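Local coordinates for putative ABC transporter (Thermobispora bispora, PDB 4PE6), which probably binds carbohydrates or related solutes for an ABC transporter, and here holds a trihydroxybutanoic acid between its two lobes, at residues L86-S91 / V111-I116. Numbering follows the deposited sequence.
With LTH ((2R,3S)-2,3,4-trihydroxybutanoic acid), chain C.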
# COMPACT_ATOMS: atom_id res chain seq x y z
N LEU A 86 7.44 -8.47 12.00
CA LEU A 86 7.07 -7.41 11.07
C LEU A 86 5.57 -7.27 11.06
O LEU A 86 4.84 -8.28 10.91
CB LEU A 86 7.56 -7.73 9.65
CG LEU A 86 8.99 -8.28 9.54
CD1 LEU A 86 9.39 -8.48 8.08
CD2 LEU A 86 9.99 -7.39 10.23
N ILE A 87 5.07 -6.05 11.21
CA ILE A 87 3.63 -5.88 11.39
C ILE A 87 3.03 -4.86 10.43
O ILE A 87 3.47 -3.70 10.39
CB ILE A 87 3.25 -5.44 12.82
CG1 ILE A 87 3.80 -6.40 13.84
CG2 ILE A 87 1.73 -5.29 12.92
CD1 ILE A 87 3.62 -5.92 15.26
N ASN A 88 2.04 -5.30 9.65
CA ASN A 88 1.17 -4.37 8.94
C ASN A 88 -0.12 -4.28 9.76
O ASN A 88 -0.99 -5.19 9.74
CB ASN A 88 0.93 -4.78 7.51
CG ASN A 88 0.25 -3.69 6.68
OD1 ASN A 88 -0.60 -2.97 7.18
ND2 ASN A 88 0.62 -3.58 5.40
N PRO A 89 -0.25 -3.18 10.51
CA PRO A 89 -1.30 -3.14 11.52
C PRO A 89 -2.68 -2.85 10.99
O PRO A 89 -2.86 -1.98 10.14
CB PRO A 89 -0.82 -2.03 12.47
CG PRO A 89 -0.01 -1.15 11.63
CD PRO A 89 0.61 -1.99 10.55
N ALA A 90 -3.65 -3.60 11.50
CA ALA A 90 -5.05 -3.40 11.13
C ALA A 90 -5.59 -2.07 11.69
O ALA A 90 -6.45 -1.45 11.05
CB ALA A 90 -5.90 -4.56 11.64
N SER A 91 -5.07 -1.64 12.84
CA SER A 91 -5.58 -0.47 13.60
C SER A 91 -4.47 0.47 13.99
O SER A 91 -3.35 0.04 14.24
CB SER A 91 -6.31 -0.93 14.87
OG SER A 91 -6.37 0.09 15.88
N VAL A 111 7.11 -2.10 12.47
CA VAL A 111 5.81 -1.79 11.92
C VAL A 111 6.05 -1.23 10.52
O VAL A 111 6.85 -0.31 10.35
CB VAL A 111 5.10 -0.75 12.79
CG1 VAL A 111 3.87 -0.19 12.09
CG2 VAL A 111 4.76 -1.36 14.15
N PHE A 112 5.37 -1.77 9.52
CA PHE A 112 5.56 -1.29 8.17
C PHE A 112 4.25 -0.98 7.47
O PHE A 112 3.19 -1.43 7.90
CB PHE A 112 6.44 -2.22 7.31
CG PHE A 112 5.78 -3.50 6.92
CD1 PHE A 112 5.75 -4.55 7.81
CD2 PHE A 112 5.16 -3.63 5.70
CE1 PHE A 112 5.14 -5.76 7.46
CE2 PHE A 112 4.54 -4.81 5.35
CZ PHE A 112 4.52 -5.87 6.23
N ASP A 113 4.34 -0.18 6.42
CA ASP A 113 3.19 0.30 5.66
C ASP A 113 2.16 0.94 6.57
O ASP A 113 0.94 0.79 6.37
CB ASP A 113 2.57 -0.86 4.87
CG ASP A 113 1.46 -0.41 3.94
OD1 ASP A 113 1.66 0.60 3.25
OD2 ASP A 113 0.38 -1.07 3.90
N SER A 114 2.66 1.65 7.58
CA SER A 114 1.85 2.37 8.56
C SER A 114 2.79 3.14 9.48
O SER A 114 3.97 2.79 9.62
CB SER A 114 1.01 1.43 9.41
OG SER A 114 -0.20 1.08 8.74
N ALA A 115 2.23 4.16 10.12
CA ALA A 115 2.90 4.91 11.17
C ALA A 115 1.98 4.90 12.38
O ALA A 115 0.86 5.41 12.31
CB ALA A 115 3.12 6.33 10.72
N ILE A 116 2.43 4.35 13.49
CA ILE A 116 1.63 4.35 14.70
C ILE A 116 2.50 4.70 15.88
O ILE A 116 3.72 4.62 15.80
CB ILE A 116 0.94 2.98 14.97
CG1 ILE A 116 1.97 1.87 15.23
CG2 ILE A 116 0.06 2.60 13.80
CD1 ILE A 116 1.36 0.48 15.31
O1 LTH C . -3.39 -0.92 -0.66
C1 LTH C . -3.13 -1.35 0.52
O LTH C . -3.61 -2.38 1.06
C2 LTH C . -2.06 -0.61 1.35
O2 LTH C . -1.92 -1.18 2.67
C3 LTH C . -2.40 0.86 1.53
O3 LTH C . -3.66 0.99 2.18
C4 LTH C . -1.32 1.52 2.42
O4 LTH C . -0.08 1.46 1.66
O HOH W 1 -1.51 -0.45 6.48
O HOH W 2 -2.76 0.72 10.08
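I87 and V111 pair as parallel strand neighbours, and just beyond them F112 N gives a nearly straight hydrogen bond to I87 O, 2.8 Å long. From P89 and D113 on, the chains leave the sheet, and side chains carry the contact on toward the ligand. N88 carries the side-chain hydrogen bond across the contact. With CG anti to its backbone N (chi1 -169°), its amide reaches across to D113, and N88 ND2 donates to D113 OD2 at 2.9 Å, on the anti lone pair of that oxygen. Amide and carboxylate planes stand 73° apart, and D113 OD2 lies 21° out of the plane of the N88 amide. D113 OD2 also accepts from LTH O2 at 2.6 Å, and D113 OD1 from LTH O4 at 2.5 Å, so N88 is a second-shell residue that positions D113, which meets the ligand directly. Q263 NE2 bonds D113 OD1 as well. An alanine in place of N88 would probably leave D113 OD2 without its amide donor, the carboxylate then held mainly by Q263 and the ligand. A water 2.8 Å from N88 OD1 also lies within bonding distance of D113 O. The F112 ring lies against strand 84-88, with N88 CB over one face and L86 CB 3.8 Å from F112 CE1. P89 wedges between the diverging chains: its CG meets S114 CB at 3.6 Å and also touches V111 CG1 and I116 CD1. A second water bridges P89 O and S114 OG. These are the C-terminal ends of strands 84-88 and 108-112, joined through helix 96-104 in a beta-alpha-beta crossover; I99 of that helix packs on I87, V111 and I116, while F40 of helix 31-49 touches L86, and strand 20-25 flanks 84-88 on its other side.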